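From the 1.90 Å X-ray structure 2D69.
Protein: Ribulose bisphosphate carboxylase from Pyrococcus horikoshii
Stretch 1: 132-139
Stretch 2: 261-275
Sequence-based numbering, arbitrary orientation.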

# COMPACT_ATOMS: atom_id res chain seq x y z
N HIS A 132 -17.60 -26.45 5.00
CA HIS A 132 -16.66 -25.50 4.38
C HIS A 132 -17.30 -24.66 3.26
O HIS A 132 -16.56 -24.08 2.45
N PHE A 133 -18.64 -24.65 3.22
CA PHE A 133 -19.42 -23.76 2.39
C PHE A 133 -20.34 -22.93 3.30
O PHE A 133 -20.87 -23.43 4.28
N LYS A 134 -20.49 -21.68 2.94
CA LYS A 134 -21.32 -20.71 3.69
C LYS A 134 -22.76 -20.74 3.28
O LYS A 134 -23.64 -20.38 4.07
N GLY A 135 -23.02 -21.14 2.04
CA GLY A 135 -24.34 -21.02 1.48
C GLY A 135 -24.68 -19.54 1.28
O GLY A 135 -23.81 -18.72 1.31
N PRO A 136 -25.93 -19.22 1.02
CA PRO A 136 -26.35 -17.85 0.75
C PRO A 136 -26.18 -16.90 1.91
O PRO A 136 -26.43 -17.31 3.03
N GLN A 137 -25.81 -15.65 1.63
CA GLN A 137 -25.55 -14.71 2.66
C GLN A 137 -26.92 -14.25 3.17
O GLN A 137 -27.13 -14.07 4.36
N PHE A 138 -27.86 -14.10 2.25
CA PHE A 138 -29.19 -13.59 2.62
C PHE A 138 -30.26 -14.69 2.61
O PHE A 138 -30.97 -14.92 3.58
N GLY A 139 -30.34 -15.41 1.51
CA GLY A 139 -31.43 -16.31 1.25
C GLY A 139 -32.78 -15.64 1.25
O GLY A 139 -32.90 -14.41 1.20
N LEU A 261 -17.53 -17.80 -9.72
CA LEU A 261 -18.64 -17.74 -8.75
C LEU A 261 -18.15 -17.88 -7.32
O LEU A 261 -18.56 -17.12 -6.45
N GLN A 262 -17.24 -18.83 -7.08
CA GLN A 262 -16.78 -19.07 -5.71
C GLN A 262 -16.06 -17.84 -5.23
O GLN A 262 -16.25 -17.39 -4.09
N TYR A 263 -15.26 -17.23 -6.08
CA TYR A 263 -14.59 -16.02 -5.63
C TYR A 263 -15.56 -14.87 -5.44
O TYR A 263 -15.45 -14.07 -4.45
N MET A 264 -16.52 -14.74 -6.36
CA MET A 264 -17.51 -13.65 -6.25
C MET A 264 -18.33 -13.76 -5.00
O MET A 264 -18.69 -12.76 -4.44
N ARG A 265 -18.53 -14.97 -4.50
CA ARG A 265 -19.20 -15.16 -3.25
C ARG A 265 -18.41 -14.55 -2.08
O ARG A 265 -19.02 -14.04 -1.16
N GLU A 266 -17.07 -14.58 -2.12
CA GLU A 266 -16.24 -13.86 -1.12
C GLU A 266 -16.33 -12.39 -1.30
O GLU A 266 -16.45 -11.64 -0.32
N VAL A 267 -16.30 -11.94 -2.54
CA VAL A 267 -16.52 -10.49 -2.80
C VAL A 267 -17.82 -9.95 -2.24
O VAL A 267 -17.85 -8.92 -1.55
N THR A 268 -18.91 -10.64 -2.54
CA THR A 268 -20.22 -10.22 -2.08
C THR A 268 -20.42 -10.32 -0.58
O THR A 268 -21.21 -9.54 -0.00
N GLU A 269 -19.73 -11.25 0.06
CA GLU A 269 -19.68 -11.33 1.53
C GLU A 269 -19.12 -10.06 2.10
O GLU A 269 -19.54 -9.61 3.16
N ASP A 270 -18.14 -9.48 1.43
CA ASP A 270 -17.57 -8.24 1.94
C ASP A 270 -18.42 -7.00 1.68
O ASP A 270 -18.31 -6.03 2.40
N LEU A 271 -19.24 -7.03 0.64
CA LEU A 271 -19.96 -5.84 0.21
C LEU A 271 -21.44 -5.82 0.57
O LEU A 271 -22.13 -4.88 0.25
N GLY A 272 -21.95 -6.86 1.21
CA GLY A 272 -23.38 -6.95 1.50
C GLY A 272 -24.34 -7.11 0.32
O GLY A 272 -25.42 -6.54 0.30
N LEU A 273 -23.92 -7.87 -0.69
CA LEU A 273 -24.70 -8.03 -1.90
C LEU A 273 -25.32 -9.44 -1.98
O LEU A 273 -24.60 -10.43 -1.82
N ALA A 274 -26.64 -9.51 -2.25
CA ALA A 274 -27.29 -10.77 -2.65
C ALA A 274 -26.96 -11.07 -4.11
O ALA A 274 -26.79 -10.14 -4.90
N ILE A 275 -26.85 -12.35 -4.44
CA ILE A 275 -26.55 -12.83 -5.78
C ILE A 275 -27.80 -13.44 -6.42
O ILE A 275 -28.46 -14.31 -5.85

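An irregular segment, 132-139, lies against a helix that ends at Leu-271 and the turn and strand that follow, and most of what holds them together is polar. Lys-134, Gln-137 and Phe-138 all direct CA-to-CB toward the second stretch; Arg-265 answers from the helix.

Charge organizes the first part of the contact. Arg-265 (chi1 t, chi2 p, chi3 t) turns its guanidinium to the carbonyl of Gly-135, which accepts two hydrogen bonds, from NH2 to O at 2.8 Å and from NE to O at 3.0 Å. That oxygen lies near the guanidinium plane, as such a fork requires, leaving both faces free for packing: Lys-134 CD covers one and Gln-137 N the opposite one. One helical turn on, Glu-269 (t, p) fixes the group from its own stretch through a salt bridge, Arg-265 NH1 to Glu-269 OE1 at 2.9 Å. The arginine is thus oriented by its own helix as well as by the loop it grips. Lys-134 (m, t, m, m) passes over this group and forms a salt bridge of its own, NZ to Glu-266 OE1 at 2.9 Å. Glu-266 starts with CA-to-CB pointing away, but its m, m rotamer brings the carboxylate back within reach.

The amide of Gln-137 reads the helix end. Extended in t, t, it sends NE2 to the backbone O of Thr-268, a 3.0 Å hydrogen bond; this carbonyl also accepts from Leu-273 N at 3.3 Å as the chain leaves the helix. Two waters extend the reach of the same side chain. Water 1 accepts from Gln-137 NE2 at 2.8 Å, donates to Leu-273 O at 2.6 Å and lies 2.7 Å from Thr-268 OG1, in a hydrogen bond of undecided direction. Water 2 donates to Gln-137 OE1 at 2.8 Å and to Glu-269 O at 2.4 Å, so both ends of the amide are engaged.

Apolar packing is modest and concentrated at Phe-138 (chi1 m). Its ring lies obliquely against the backbone leaving the helix, with CZ 3.5 Å from Gly-272 O and CE2 3.5 Å from Ala-274 N, while CD2 meets Ala-274 CB at 3.8 Å. Gly-272, with positive phi, makes the turn out of the helix. Phe-133 (m) points sideways, yet its ring end comes nearer, CE2 reaching 3.9 Å from Gln-262 NE2.

The rule is economical: long side chains address backbone carbonyls, charges pair, and one aromatic ring covers the exit from the helix.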

# COMPACT_ATOMS: atom_id res chain seq x y z
CB HIS A 132 -15.43 -26.27 3.89
CG HIS A 132 -14.84 -27.12 4.97
ND1 HIS A 132 -14.47 -26.62 6.20
CD2 HIS A 132 -14.59 -28.45 5.02
CE1 HIS A 132 -14.00 -27.59 6.95
NE2 HIS A 132 -14.07 -28.72 6.26
CB PHE A 133 -20.20 -24.50 1.37
CG PHE A 133 -19.31 -25.19 0.34
CD1 PHE A 133 -18.75 -26.38 0.63
CD2 PHE A 133 -18.94 -24.54 -0.80
CE1 PHE A 133 -17.88 -26.98 -0.28
CE2 PHE A 133 -18.08 -25.14 -1.72
CZ PHE A 133 -17.57 -26.35 -1.44
CB LYS A 134 -20.80 -19.29 3.49
CG LYS A 134 -19.50 -19.03 4.24
CD LYS A 134 -19.01 -17.57 4.01
CE LYS A 134 -18.26 -17.41 2.71
NZ LYS A 134 -16.94 -18.10 2.85
CB PRO A 136 -27.84 -17.99 0.49
CG PRO A 136 -28.01 -19.40 0.11
CD PRO A 136 -27.03 -20.17 0.94
CB GLN A 137 -24.72 -13.52 2.14
CG GLN A 137 -24.67 -12.37 3.15
CD GLN A 137 -23.86 -11.15 2.71
OE1 GLN A 137 -23.79 -10.17 3.47
NE2 GLN A 137 -23.24 -11.19 1.52
CB PHE A 138 -29.56 -12.40 1.74
CG PHE A 138 -28.66 -11.23 1.91
CD1 PHE A 138 -28.89 -10.29 2.94
CD2 PHE A 138 -27.55 -11.06 1.08
CE1 PHE A 138 -28.06 -9.20 3.12
CE2 PHE A 138 -26.69 -9.94 1.24
CZ PHE A 138 -26.94 -9.02 2.29
CB LEU A 261 -19.66 -18.82 -9.01
CG LEU A 261 -21.13 -18.58 -8.71
CD1 LEU A 261 -21.89 -19.81 -8.29
CD2 LEU A 261 -21.53 -17.35 -7.89
CB GLN A 262 -15.88 -20.31 -5.63
CG GLN A 262 -16.59 -21.59 -5.74
CD GLN A 262 -15.87 -22.70 -5.00
OE1 GLN A 262 -15.29 -23.58 -5.61
NE2 GLN A 262 -15.89 -22.64 -3.70
CB TYR A 263 -13.45 -15.67 -6.59
CG TYR A 263 -12.83 -14.34 -6.27
CD1 TYR A 263 -12.11 -14.17 -5.08
CD2 TYR A 263 -13.01 -13.24 -7.07
CE1 TYR A 263 -11.54 -12.95 -4.73
CE2 TYR A 263 -12.45 -12.01 -6.73
CZ TYR A 263 -11.71 -11.88 -5.55
OH TYR A 263 -11.15 -10.69 -5.22
CB MET A 264 -18.41 -13.55 -7.52
CG MET A 264 -17.68 -12.97 -8.75
SD MET A 264 -17.02 -11.32 -8.40
CE MET A 264 -18.41 -10.37 -7.84
CB ARG A 265 -19.45 -16.67 -3.00
CG ARG A 265 -20.08 -17.01 -1.62
CD ARG A 265 -21.51 -16.52 -1.47
NE ARG A 265 -22.05 -16.81 -0.12
CZ ARG A 265 -21.89 -16.03 0.94
NH1 ARG A 265 -21.23 -14.86 0.88
NH2 ARG A 265 -22.41 -16.39 2.11
CB GLU A 266 -14.75 -14.29 -1.14
CG GLU A 266 -14.55 -15.77 -0.96
CD GLU A 266 -15.24 -16.23 0.30
OE1 GLU A 266 -16.02 -17.19 0.22
OE2 GLU A 266 -15.06 -15.58 1.37
CB VAL A 267 -16.45 -10.20 -4.31
CG1 VAL A 267 -16.74 -8.75 -4.58
CG2 VAL A 267 -15.05 -10.51 -4.84
CB THR A 268 -21.39 -10.93 -2.84
OG1 THR A 268 -21.37 -12.38 -2.70
CG2 THR A 268 -21.34 -10.65 -4.34
CB GLU A 269 -18.79 -12.52 1.99
CG GLU A 269 -18.70 -12.73 3.51
CD GLU A 269 -20.03 -13.14 4.14
OE1 GLU A 269 -20.95 -13.56 3.41
OE2 GLU A 269 -20.18 -13.03 5.36
CB ASP A 270 -16.16 -8.01 1.38
CG ASP A 270 -15.13 -8.93 1.99
OD1 ASP A 270 -15.39 -9.47 3.11
OD2 ASP A 270 -14.05 -9.15 1.40
CB LEU A 271 -19.80 -5.67 -1.29
CG LEU A 271 -18.38 -5.52 -1.86
CD1 LEU A 271 -18.42 -5.53 -3.33
CD2 LEU A 271 -17.75 -4.21 -1.38
CB LEU A 273 -23.74 -7.84 -3.09
CG LEU A 273 -23.10 -6.45 -3.25
CD1 LEU A 273 -22.04 -6.48 -4.33
CD2 LEU A 273 -24.17 -5.41 -3.61
CB ALA A 274 -28.73 -10.68 -2.47
CB ILE A 275 -25.43 -13.86 -5.78
CG1 ILE A 275 -24.11 -13.28 -5.26
CG2 ILE A 275 -25.17 -14.39 -7.18
CD1 ILE A 275 -23.03 -14.30 -5.01
O HOH W 1 -23.37 -12.57 -0.89
O HOH W 2 -21.60 -8.46 3.74